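Local coordinates for uncharacterized protein (Agrobacterium tumefaciens, PDB 3D01) that is of unknown function but belongs to the YjgF-like endoribonuclease L-PSP/chorismate mutase-like family and forms a trimer, at residues 36-41 against 89-94; 76-81 against 126-131; 87-90 against 95-98; 109-112 against 117-120; 147-150 against 155-158. All coordinates share one frame; numbering follows the deposited sequence.

How the interactions relate
From the N terminus, interaction 1 is the first to open: strand 38-41 meets the C-terminal end of helix 70-91 and closes a loop of 47 residues. Interaction 2 opens inside that loop and closes beyond it, pairing helix 70-91 with helix 118-133, so the two cross. Interactions 3 and 4 are short loops nested within interaction 2: 87-90 with 95-98, which begins where interaction 1 ends and shares Lys89 and Ala90 with it, folds the exit of helix 70-91 back on itself, and 109-112 with 117-120 joins strand 99-110 to helix 118-133. Interaction 5 follows in series, turning the chain into strand 155-163, where Val155 and Ile157 touch Cys80 of interaction 2.

Interaction 1: residues 36-41 against 89-94; sequences VPFTIS and KAALNG
Phe38 opens the short strand 38-41 with its side chain directed at the end of helix 70-91, where it meets Ala91 and, less closely, Ala90. Its ring carbon CG sits between the backbone N and the carbonyl carbon (chi1 58°), and from there the ring presents one face to Ala91. The methyl carbon CB of Ala91 lies 3.7 Å from the centroid of the Phe38 ring and 14° off the ring normal, which defines a CH-pi contact over the centre of the face. The backbone takes part as well, since Phe38 CZ stands 3.6 Å from Ala91 CA. Ala90 comes in obliquely, its CB 4.2 Å from Phe38 CE2. The next residue, Thr39, points away from the helix, and its OG1 is hydrogen-bonded to Ile103 O of the second subunit. Ile40 points toward the helix again and brings CD1 to 4.4 Å from Ala91 O, a peripheral touch. Leu45 of strand 44-54 touches Phe38, Ile40 and Ala91. The helix ends just beyond the ring: Gly94 N bonds to Lys89 O at 2.8 Å and Asn93 N to Ala90 O at 3.2 Å, with Asn93 at positive phi. That bond pair marks a Schellman motif, here closing a helix packed against a short strand of an alpha/beta fold of the YjgF-like type.

Interaction 2: residues 76-81 against 126-131; sequences AAELCA and SNLIAT
Leu128 and Ile129 of helix 118-133 pack against Glu78 and Ala81 of helix 70-91, the pair of helices that lies against the beta-sheet in this YjgF-like alpha/beta fold. The axes of the short segments 76-81 and 126-131 approach to 9.0 Å, and their N-to-C directions diverge by 42°. Leu128 points at the opposite helix and divides its two methyls between successive turns. With CG anti to the backbone N (chi1 179°), it carries CD1 to 3.9 Å from Glu78 CB, and the same methyl is 3.9 Å from Glu78 O. The side chains of Leu128 and Glu78 meet at an oblique angle. On the glutamate the touching atoms are CB and, at 4.1 Å from Leu128 CD1, CG of Glu78; the extended chain beyond takes the carboxylate to a salt bridge with Arg75. The second methyl, CD2, turns to Ala81, whose CB it reaches at 4.1 Å. Ala81 points toward helix 118-133, and its methyl is also met by Ile129: CG1 and CD1 of Ile129 each lie 4.0 Å from Ala81 CB. Beyond the pair, Leu18 and Leu21 of helix 3-21 touch Leu128, while Cys80 turns toward the sheet and packs on Val155 and Ile157. Within helix 118-133, the carbonyl O of Asn127, the residue before Leu128, accepts from both Thr131 N and Thr131 OG1, which arrive from opposite faces of its carbonyl plane, the hydroxyl at 2.6 Å.

Interaction 3: residues 87-90 against 95-98; sequences QVKA and DLSK
Leu96 packs its branched end against Val88 and the base of Lys89, and this apolar meeting is the tight part of the contact. One methyl does most of the work: Leu96 CD2 is 3.8 Å from Val88 CG1 and equally 3.8 Å from the backbone N of Lys89, so it rests on the helix surface as well as on a side chain. The side chains of Val88 and Leu96 cross at about a right angle. Leu96 CG adds a looser touch at 4.1 Å from Lys89 CB. The backbones are also close here, Lys89 CA and Leu96 CA being 5.3 Å apart. In topological terms this is a helix-to-strand connection: the chain leaves helix 70-91, reverses through a short loop, and passes residues 96-98 as a 3-10 turn before strand 99-110. The backbone bond from Lys98 N to Asp95 O, 3.1 Å long, spans that turn. Ile14 of helix 3-21 and Leu25 also touch Leu96, while Leu45 and Val47 of strand 44-54 touch Val88, placing the leucine and the valine among apolar neighbours. The other side is polar and partly exposed. Lys89 leads away from Leu96 along a fully extended chain, its CG anti to the backbone N at chi1 -174°, and NZ forms a salt bridge with Glu15 of helix 3-21. Asp95 directs its side chain away from 87-90, and Asp95 OD2 forms a salt bridge with Lys98 NZ at 2.9 Å, the hydrogen bond within it being weak.

Interaction 4: residues 109-112 against 117-120; sequences VASV and EQHL
Gln118, the first residue of helix 118-133, follows Glu117 at the N-cap position and makes the contact with Val109 near the end of strand 99-110 and Ser111 just beyond it. Its aliphatic part comes first: CG sits 3.7 Å from Val109 CB, and CB is 4.0 Å from Val109 CG2, the two side chains meeting obliquely. A bend at chi2 (86°) then folds the amide round toward Ser111. Gln118 NE2 donates to Ser111 OG over 3.1 Å with an N-H...acceptor angle of 157°, the hydroxyl lying 16° out of the amide plane; its bonds to Phe115 O and to Ser148 OG of the third subunit are weak. His119 points away from the strand, and its ring stacks on Phe151 of the third subunit. On the strand side, Ser111 OG donates a hydrogen bond to Val109 O at 2.8 Å, approaching from above the carbonyl plane. The serine hydroxyl is used twice, as acceptor from the glutamine and donor to the strand backbone. The two bonds probably restrict the rotation of the hydroxyl of buried Ser111 and join the strand end to the helix start across the first connection of the beta-alpha-beta unit 99-110, 118-133 and 140-146.

Interaction 5: residues 147-150 against 155-158; sequences ASLP and VEID
The connection from strand 140-146 into strand 155-163 folds back here, and Leu149 in its loop covers the first residues of the incoming strand. Leu149 points at the strand and places CD1 against the backbone, 3.5 Å from Val155 C and 3.5 Å from Glu156 N; the methyl therefore rests on the peptide unit linking them. Its CD2 lies 3.7 Å from Glu156 OE1. Glu156 points toward the loop, with CG anti to the backbone N (chi1 176°) and an extended chain beyond, which carries its carboxylate past the leucine to the proline. There the Pro150 ring crosses the glutamate at about a right angle, with CD 3.7 Å from Glu156 OE1. One carboxylate oxygen lies beside carbons of both loop residues, while OE2 accepts a weak hydrogen bond from Ala143 N of the second subunit. Val155 directs its side chain to the opposite side, among residues of helices 70-91 and 118-133. Asn152, between the two segments, lines the pocket of the bound polyether with Thr61 and Asp67. Ser148 OG, hydrogen-bonded to Val112 O and Phe115 O of the second subunit, places the loop at a subunit interface, consistent with the trimer assembly of YjgF-like proteins.

Interaction 1: residues 36-41 against 89-94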
loop_
_atom_site.group_PDB
_atom_site.type_symbol
_atom_site.label_atom_id
_atom_site.label_comp_id
_atom_site.label_asym_id
_atom_site.label_seq_id
_atom_site.Cartn_x
_atom_site.Cartn_y
_atom_site.Cartn_z
ATOM N N VAL I 36 15.197 -3.974 3.491
ATOM C CA VAL I 36 16.058 -2.871 3.150
ATOM C C VAL I 36 15.260 -1.563 3.142
ATOM O O VAL I 36 14.032 -1.600 3.034
ATOM C CB VAL I 36 16.744 -3.158 1.808
ATOM C CG1 VAL I 36 17.755 -4.281 1.996
ATOM C CG2 VAL I 36 15.731 -3.532 0.730
ATOM N N PRO I 37 15.955 -0.408 3.288
ATOM C CA PRO I 37 15.251 0.875 3.285
ATOM C C PRO I 37 14.577 1.236 1.963
ATOM O O PRO I 37 13.615 1.999 1.958
ATOM C CB PRO I 37 16.355 1.882 3.634
ATOM C CG PRO I 37 17.421 1.088 4.232
ATOM C CD PRO I 37 17.386 -0.212 3.538
ATOM N N PHE I 38 15.067 0.678 0.856
ATOM C CA PHE I 38 14.458 0.921 -0.447
ATOM C C PHE I 38 14.862 -0.166 -1.433
ATOM O O PHE I 38 15.877 -0.857 -1.236
ATOM C CB PHE I 38 14.876 2.313 -0.985
ATOM C CG PHE I 38 16.391 2.496 -1.118
ATOM C CD1 PHE I 38 17.052 2.045 -2.233
ATOM C CD2 PHE I 38 17.125 3.095 -0.106
ATOM C CE1 PHE I 38 18.462 2.185 -2.340
ATOM C CE2 PHE I 38 18.493 3.248 -0.202
ATOM C CZ PHE I 38 19.160 2.792 -1.326
ATOM N N THR I 39 14.064 -0.314 -2.480
ATOM C CA THR I 39 14.409 -1.153 -3.623
ATOM C C THR I 39 14.112 -0.332 -4.864
ATOM O O THR I 39 13.359 0.644 -4.796
ATOM C CB THR I 39 13.594 -2.470 -3.700
ATOM O OG1 THR I 39 12.186 -2.190 -3.648
ATOM C CG2 THR I 39 13.964 -3.412 -2.594
ATOM N N ILE I 40 14.701 -0.718 -5.996
ATOM C CA ILE I 40 14.415 -0.056 -7.266
ATOM C C ILE I 40 14.021 -1.124 -8.252
ATOM O O ILE I 40 14.693 -2.145 -8.357
ATOM C CB ILE I 40 15.656 0.678 -7.861
ATOM C CG1 ILE I 40 16.047 1.874 -7.013
ATOM C CG2 ILE I 40 15.363 1.190 -9.248
ATOM C CD1 ILE I 40 17.486 2.305 -7.205
ATOM N N SER I 41 12.940 -0.898 -8.970
ATOM C CA SER I 41 12.559 -1.748 -10.082
ATOM C C SER I 41 12.290 -0.845 -11.303
ATOM O O SER I 41 11.367 -0.040 -11.300
ATOM C CB SER I 41 11.320 -2.597 -9.750
ATOM O OG SER I 41 10.927 -3.377 -10.876
ATOM N N LYS I 89 17.716 10.199 -1.303
ATOM C CA LYS I 89 19.060 10.762 -1.561
ATOM C C LYS I 89 20.114 9.659 -1.623
ATOM O O LYS I 89 20.966 9.653 -2.546
ATOM C CB LYS I 89 19.431 11.790 -0.485
ATOM C CG LYS I 89 20.760 12.509 -0.785
ATOM C CD LYS I 89 21.045 13.605 0.210
ATOM C CE LYS I 89 22.466 14.193 -0.036
ATOM N NZ LYS I 89 22.844 15.133 1.012
ATOM N N ALA I 90 20.083 8.748 -0.652
ATOM C CA ALA I 90 20.945 7.565 -0.642
ATOM C C ALA I 90 20.791 6.712 -1.910
ATOM O O ALA I 90 21.794 6.306 -2.553
ATOM C CB ALA I 90 20.687 6.725 0.612
ATOM N N ALA I 91 19.540 6.471 -2.289
ATOM C CA ALA I 91 19.197 5.658 -3.445
ATOM C C ALA I 91 19.752 6.244 -4.753
ATOM O O ALA I 91 20.087 5.507 -5.684
ATOM C CB ALA I 91 17.666 5.511 -3.552
ATOM N N LEU I 92 19.813 7.565 -4.802
ATOM C CA LEU I 92 20.198 8.292 -6.011
ATOM C C LEU I 92 21.633 8.811 -5.919
ATOM O O LEU I 92 22.014 9.728 -6.663
ATOM C CB LEU I 92 19.229 9.453 -6.234
ATOM C CG LEU I 92 17.747 9.096 -6.462
ATOM C CD1 LEU I 92 16.913 10.345 -6.548
ATOM C CD2 LEU I 92 17.570 8.247 -7.702
ATOM N N ASN I 93 22.404 8.228 -5.005
ATOM C CA ASN I 93 23.829 8.521 -4.850
ATOM C C ASN I 93 24.118 10.003 -4.572
ATOM O O ASN I 93 25.089 10.570 -5.088
ATOM C CB ASN I 93 24.600 8.014 -6.084
ATOM C CG ASN I 93 24.473 6.499 -6.273
ATOM O OD1 ASN I 93 23.984 6.027 -7.311
ATOM N ND2 ASN I 93 24.887 5.736 -5.264
ATOM N N GLY I 94 23.261 10.635 -3.775
ATOM C CA GLY I 94 23.446 12.012 -3.345
ATOM C C GLY I 94 22.599 13.048 -4.065
ATOM O O GLY I 94 22.583 14.216 -3.676
#

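Interaction 2: residues 76-81 against 126-131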
loop_
_atom_site.group_PDB
_atom_site.type_symbol
_atom_site.label_atom_id
_atom_site.label_comp_id
_atom_site.label_asym_id
_atom_site.label_seq_id
_atom_site.Cartn_x
_atom_site.Cartn_y
_atom_site.Cartn_z
ATOM N N ALA I 76 5.380 15.069 13.192
ATOM C CA ALA I 76 5.721 13.671 12.926
ATOM C C ALA I 76 5.723 13.328 11.426
ATOM O O ALA I 76 6.669 12.714 10.933
ATOM C CB ALA I 76 4.778 12.701 13.697
ATOM N N ALA I 77 4.675 13.745 10.706
ATOM C CA ALA I 77 4.547 13.446 9.279
ATOM C C ALA I 77 5.735 14.093 8.486
ATOM O O ALA I 77 6.357 13.475 7.612
ATOM C CB ALA I 77 3.205 13.950 8.767
ATOM N N GLU I 78 6.050 15.321 8.856
ATOM C CA GLU I 78 7.198 16.077 8.282
ATOM C C GLU I 78 8.486 15.298 8.466
ATOM O O GLU I 78 9.245 15.123 7.512
ATOM C CB GLU I 78 7.327 17.439 8.943
ATOM C CG GLU I 78 6.281 18.486 8.512
ATOM C CD GLU I 78 6.302 19.783 9.335
ATOM O OE1 GLU I 78 6.747 19.810 10.510
ATOM O OE2 GLU I 78 5.858 20.822 8.783
ATOM N N LEU I 79 8.713 14.801 9.692
ATOM C CA LEU I 79 9.888 13.982 9.992
ATOM C C LEU I 79 9.944 12.674 9.183
ATOM O O LEU I 79 10.999 12.284 8.664
ATOM C CB LEU I 79 10.002 13.726 11.492
ATOM C CG LEU I 79 10.455 14.903 12.371
ATOM C CD1 LEU I 79 10.367 14.490 13.829
ATOM C CD2 LEU I 79 11.857 15.448 11.997
ATOM N N CYS I 80 8.801 11.991 9.061
ATOM C CA CYS I 80 8.697 10.827 8.204
ATOM C C CYS I 80 9.136 11.196 6.792
ATOM O O CYS I 80 9.911 10.468 6.176
ATOM C CB CYS I 80 7.259 10.284 8.185
ATOM S SG CYS I 80 6.733 9.565 9.747
ATOM N N ALA I 81 8.616 12.310 6.296
ATOM C CA ALA I 81 8.940 12.820 4.949
ATOM C C ALA I 81 10.415 13.131 4.795
ATOM O O ALA I 81 10.990 12.842 3.763
ATOM C CB ALA I 81 8.101 14.058 4.633
ATOM N N SER I 126 2.941 15.895 2.943
ATOM C CA SER I 126 2.660 16.313 1.570
ATOM C C SER I 126 3.127 17.734 1.299
ATOM O O SER I 126 3.732 18.001 0.254
ATOM C CB SER I 126 1.170 16.180 1.242
ATOM O OG SER I 126 0.732 14.854 1.374
ATOM N N ASN I 127 2.841 18.644 2.233
ATOM C CA ASN I 127 3.218 20.055 2.087
ATOM C C ASN I 127 4.750 20.227 2.035
ATOM O O ASN I 127 5.300 20.999 1.220
ATOM C CB ASN I 127 2.637 20.856 3.242
ATOM C CG ASN I 127 1.122 21.014 3.162
ATOM O OD1 ASN I 127 0.483 20.764 2.125
ATOM N ND2 ASN I 127 0.538 21.448 4.264
ATOM N N LEU I 128 5.434 19.481 2.878
ATOM C CA LEU I 128 6.879 19.550 2.965
ATOM C C LEU I 128 7.481 19.039 1.654
ATOM O O LEU I 128 8.332 19.693 1.049
ATOM C CB LEU I 128 7.403 18.774 4.208
ATOM C CG LEU I 128 8.931 18.764 4.390
ATOM C CD1 LEU I 128 9.350 18.599 5.854
ATOM C CD2 LEU I 128 9.643 17.725 3.493
ATOM N N ILE I 129 7.032 17.881 1.204
ATOM C CA ILE I 129 7.534 17.292 -0.046
ATOM C C ILE I 129 7.255 18.141 -1.298
ATOM O O ILE I 129 8.165 18.332 -2.115
ATOM C CB ILE I 129 6.967 15.877 -0.243
ATOM C CG1 ILE I 129 7.569 14.960 0.824
ATOM C CG2 ILE I 129 7.207 15.409 -1.683
ATOM C CD1 ILE I 129 6.980 13.585 0.862
ATOM N N ALA I 130 6.022 18.629 -1.453
ATOM C CA ALA I 130 5.679 19.515 -2.568
ATOM C C ALA I 130 6.471 20.825 -2.529
ATOM O O ALA I 130 6.922 21.303 -3.602
ATOM C CB ALA I 130 4.198 19.785 -2.597
ATOM N N THR I 131 6.679 21.388 -1.329
ATOM C CA THR I 131 7.476 22.620 -1.171
ATOM C C THR I 131 8.934 22.496 -1.618
ATOM O O THR I 131 9.426 23.343 -2.359
ATOM C CB THR I 131 7.430 23.162 0.273
ATOM O OG1 THR I 131 6.072 23.452 0.601
ATOM C CG2 THR I 131 8.280 24.443 0.428
#

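Interaction 3: residues 87-90 against 95-98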
loop_
_atom_site.group_PDB
_atom_site.type_symbol
_atom_site.label_atom_id
_atom_site.label_comp_id
_atom_site.label_asym_id
_atom_site.label_seq_id
_atom_site.Cartn_x
_atom_site.Cartn_y
_atom_site.Cartn_z
ATOM N N GLN I 87 16.380 8.646 2.434
ATOM C CA GLN I 87 16.550 7.358 1.748
ATOM C C GLN I 87 16.628 7.535 0.238
ATOM O O GLN I 87 17.388 6.856 -0.436
ATOM C CB GLN I 87 15.383 6.422 2.073
ATOM C CG GLN I 87 15.275 6.086 3.566
ATOM C CD GLN I 87 16.459 5.344 4.151
ATOM O OE1 GLN I 87 17.334 4.829 3.447
ATOM N NE2 GLN I 87 16.471 5.260 5.471
ATOM N N VAL I 88 15.820 8.442 -0.297
ATOM C CA VAL I 88 15.836 8.702 -1.717
ATOM C C VAL I 88 17.206 9.276 -2.100
ATOM O O VAL I 88 17.763 8.888 -3.113
ATOM C CB VAL I 88 14.742 9.686 -2.150
ATOM C CG1 VAL I 88 14.853 9.957 -3.639
ATOM C CG2 VAL I 88 13.321 9.143 -1.797
ATOM N N LYS I 89 17.716 10.199 -1.303
ATOM C CA LYS I 89 19.060 10.762 -1.561
ATOM C C LYS I 89 20.114 9.659 -1.623
ATOM O O LYS I 89 20.966 9.653 -2.546
ATOM C CB LYS I 89 19.431 11.790 -0.485
ATOM C CG LYS I 89 20.760 12.509 -0.785
ATOM C CD LYS I 89 21.045 13.605 0.210
ATOM C CE LYS I 89 22.466 14.193 -0.036
ATOM N NZ LYS I 89 22.844 15.133 1.012
ATOM N N ALA I 90 20.083 8.748 -0.652
ATOM C CA ALA I 90 20.945 7.565 -0.642
ATOM C C ALA I 90 20.791 6.712 -1.910
ATOM O O ALA I 90 21.794 6.306 -2.553
ATOM C CB ALA I 90 20.687 6.725 0.612
ATOM N N ASP I 95 21.866 12.611 -5.082
ATOM C CA ASP I 95 21.193 13.498 -6.020
ATOM C C ASP I 95 19.660 13.461 -5.950
ATOM O O ASP I 95 19.017 12.722 -6.703
ATOM C CB ASP I 95 21.611 13.078 -7.439
ATOM C CG ASP I 95 22.456 14.097 -8.154
ATOM O OD1 ASP I 95 23.348 14.735 -7.532
ATOM O OD2 ASP I 95 22.229 14.208 -9.386
ATOM N N LEU I 96 19.075 14.300 -5.102
ATOM C CA LEU I 96 17.612 14.483 -5.057
ATOM C C LEU I 96 17.013 15.124 -6.334
ATOM O O LEU I 96 15.792 15.122 -6.540
ATOM C CB LEU I 96 17.190 15.279 -3.809
ATOM C CG LEU I 96 17.162 14.497 -2.491
ATOM C CD1 LEU I 96 16.960 15.450 -1.290
ATOM C CD2 LEU I 96 16.066 13.419 -2.531
ATOM N N SER I 97 17.873 15.664 -7.185
ATOM C CA SER I 97 17.436 16.217 -8.461
ATOM C C SER I 97 17.087 15.127 -9.474
ATOM O O SER I 97 16.463 15.411 -10.509
ATOM C CB SER I 97 18.531 17.123 -9.028
ATOM O OG SER I 97 19.775 16.446 -9.048
ATOM N N LYS I 98 17.472 13.882 -9.182
ATOM C CA LYS I 98 17.130 12.757 -10.040
ATOM C C LYS I 98 15.745 12.169 -9.713
ATOM O O LYS I 98 15.328 11.199 -10.337
ATOM C CB LYS I 98 18.221 11.689 -9.985
ATOM C CG LYS I 98 19.523 12.120 -10.700
ATOM C CD LYS I 98 20.694 11.222 -10.334
ATOM C CE LYS I 98 22.017 11.664 -11.052
ATOM N NZ LYS I 98 23.222 11.593 -10.152
#

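Interaction 4: residues 109-112 against 117-120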
loop_
_atom_site.group_PDB
_atom_site.type_symbol
_atom_site.label_atom_id
_atom_site.label_comp_id
_atom_site.label_asym_id
_atom_site.label_seq_id
_atom_site.Cartn_x
_atom_site.Cartn_y
_atom_site.Cartn_z
ATOM N N VAL I 109 -1.387 6.757 10.226
ATOM C CA VAL I 109 -1.459 7.598 11.426
ATOM C C VAL I 109 -2.050 6.792 12.612
ATOM O O VAL I 109 -3.195 6.339 12.536
ATOM C CB VAL I 109 -2.345 8.833 11.173
ATOM C CG1 VAL I 109 -2.392 9.733 12.417
ATOM C CG2 VAL I 109 -1.882 9.573 9.897
ATOM N N ALA I 110 -1.271 6.631 13.675
ATOM C CA ALA I 110 -1.719 5.861 14.856
ATOM C C ALA I 110 -2.818 6.720 15.492
ATOM O O ALA I 110 -2.603 7.915 15.805
ATOM C CB ALA I 110 -0.530 5.566 15.826
ATOM N N SER I 111 -4.036 6.161 15.569
ATOM C CA SER I 111 -5.227 6.968 15.861
ATOM C C SER I 111 -6.142 6.295 16.862
ATOM O O SER I 111 -6.352 5.082 16.784
ATOM C CB SER I 111 -6.077 7.207 14.591
ATOM O OG SER I 111 -5.352 7.796 13.536
ATOM N N VAL I 112 -6.752 7.091 17.735
ATOM C CA VAL I 112 -7.937 6.590 18.449
ATOM C C VAL I 112 -9.099 6.634 17.437
ATOM O O VAL I 112 -9.068 7.379 16.467
ATOM C CB VAL I 112 -8.300 7.369 19.751
ATOM C CG1 VAL I 112 -7.216 7.244 20.855
ATOM C CG2 VAL I 112 -8.612 8.878 19.476
ATOM N N GLU I 117 -8.944 13.046 11.387
ATOM C CA GLU I 117 -8.243 14.071 10.605
ATOM C C GLU I 117 -6.864 13.585 10.180
ATOM O O GLU I 117 -5.886 14.346 10.126
ATOM C CB GLU I 117 -8.169 15.379 11.391
ATOM C CG GLU I 117 -9.527 16.010 11.556
ATOM C CD GLU I 117 -9.520 17.159 12.541
ATOM O OE1 GLU I 117 -8.979 17.039 13.647
ATOM O OE2 GLU I 117 -10.124 18.175 12.229
ATOM N N GLN I 118 -6.808 12.321 9.797
ATOM C CA GLN I 118 -5.567 11.753 9.288
ATOM C C GLN I 118 -5.061 12.476 8.028
ATOM O O GLN I 118 -3.864 12.566 7.807
ATOM C CB GLN I 118 -5.682 10.263 9.023
ATOM C CG GLN I 118 -5.937 9.388 10.251
ATOM C CD GLN I 118 -7.399 9.260 10.619
ATOM O OE1 GLN I 118 -8.281 9.851 9.971
ATOM N NE2 GLN I 118 -7.678 8.445 11.650
ATOM N N HIS I 119 -5.979 12.973 7.214
ATOM C CA HIS I 119 -5.607 13.796 6.023
ATOM C C HIS I 119 -4.826 15.042 6.440
ATOM O O HIS I 119 -3.822 15.388 5.818
ATOM C CB HIS I 119 -6.824 14.159 5.179
ATOM C CG HIS I 119 -7.904 14.850 5.948
ATOM N ND1 HIS I 119 -8.580 14.255 6.997
ATOM C CD2 HIS I 119 -8.435 16.084 5.814
ATOM C CE1 HIS I 119 -9.469 15.106 7.476
ATOM N NE2 HIS I 119 -9.393 16.225 6.782
ATOM N N LEU I 120 -5.254 15.696 7.514
ATOM C CA LEU I 120 -4.560 16.880 8.011
ATOM C C LEU I 120 -3.172 16.527 8.526
ATOM O O LEU I 120 -2.205 17.317 8.383
ATOM C CB LEU I 120 -5.378 17.518 9.114
ATOM C CG LEU I 120 -6.760 17.984 8.669
ATOM C CD1 LEU I 120 -7.365 18.837 9.802
ATOM C CD2 LEU I 120 -6.693 18.714 7.353
#

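Interaction 5: residues 147-150 against 155-158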
loop_
_atom_site.group_PDB
_atom_site.type_symbol
_atom_site.label_atom_id
_atom_site.label_comp_id
_atom_site.label_asym_id
_atom_site.label_seq_id
_atom_site.Cartn_x
_atom_site.Cartn_y
_atom_site.Cartn_z
ATOM N N ALA I 147 -4.208 1.193 14.405
ATOM C CA ALA I 147 -4.371 0.909 15.822
ATOM C C ALA I 147 -3.088 1.313 16.594
ATOM O O ALA I 147 -3.162 1.782 17.711
ATOM C CB ALA I 147 -4.687 -0.586 16.017
ATOM N N SER I 148 -1.920 1.112 15.976
ATOM C CA SER I 148 -0.632 1.401 16.576
ATOM C C SER I 148 0.432 1.173 15.511
ATOM O O SER I 148 0.120 0.619 14.450
ATOM C CB SER I 148 -0.356 0.503 17.782
ATOM O OG SER I 148 -0.733 -0.824 17.561
ATOM N N LEU I 149 1.671 1.579 15.821
ATOM C CA LEU I 149 2.790 1.509 14.883
ATOM C C LEU I 149 4.053 1.082 15.602
ATOM O O LEU I 149 4.154 1.252 16.815
ATOM C CB LEU I 149 3.016 2.853 14.173
ATOM C CG LEU I 149 1.925 3.351 13.225
ATOM C CD1 LEU I 149 2.203 4.813 12.817
ATOM C CD2 LEU I 149 1.814 2.441 12.029
ATOM N N PRO I 150 5.030 0.532 14.839
ATOM C CA PRO I 150 6.342 0.198 15.431
ATOM C C PRO I 150 6.945 1.331 16.286
ATOM O O PRO I 150 6.897 2.530 15.893
ATOM C CB PRO I 150 7.213 -0.089 14.204
ATOM C CG PRO I 150 6.234 -0.609 13.179
ATOM C CD PRO I 150 4.960 0.152 13.412
ATOM N N VAL I 155 3.181 8.281 13.429
ATOM C CA VAL I 155 2.985 8.258 11.989
ATOM C C VAL I 155 4.112 7.419 11.353
ATOM O O VAL I 155 5.259 7.407 11.848
ATOM C CB VAL I 155 3.020 9.703 11.356
ATOM C CG1 VAL I 155 2.738 9.642 9.809
ATOM C CG2 VAL I 155 2.117 10.685 12.130
ATOM N N GLU I 156 3.761 6.722 10.288
ATOM C CA GLU I 156 4.703 6.029 9.428
ATOM C C GLU I 156 4.258 6.263 7.970
ATOM O O GLU I 156 3.051 6.246 7.637
ATOM C CB GLU I 156 4.704 4.534 9.722
ATOM C CG GLU I 156 5.579 3.703 8.825
ATOM C CD GLU I 156 5.375 2.174 9.041
ATOM O OE1 GLU I 156 4.931 1.762 10.128
ATOM O OE2 GLU I 156 5.643 1.378 8.109
ATOM N N ILE I 157 5.230 6.469 7.103
ATOM C CA ILE I 157 4.916 6.877 5.727
ATOM C C ILE I 157 5.899 6.193 4.801
ATOM O O ILE I 157 7.110 6.289 5.008
ATOM C CB ILE I 157 5.004 8.427 5.488
ATOM C CG1 ILE I 157 4.174 9.262 6.487
ATOM C CG2 ILE I 157 4.559 8.778 4.037
ATOM C CD1 ILE I 157 4.133 10.788 6.158
ATOM N N ASP I 158 5.365 5.481 3.805
ATOM C CA ASP I 158 6.182 4.891 2.758
ATOM C C ASP I 158 5.950 5.662 1.448
ATOM O O ASP I 158 5.103 6.581 1.383
ATOM C CB ASP I 158 5.979 3.370 2.646
ATOM C CG ASP I 158 4.663 2.957 2.023
ATOM O OD1 ASP I 158 3.993 3.740 1.296
ATOM O OD2 ASP I 158 4.302 1.789 2.277
#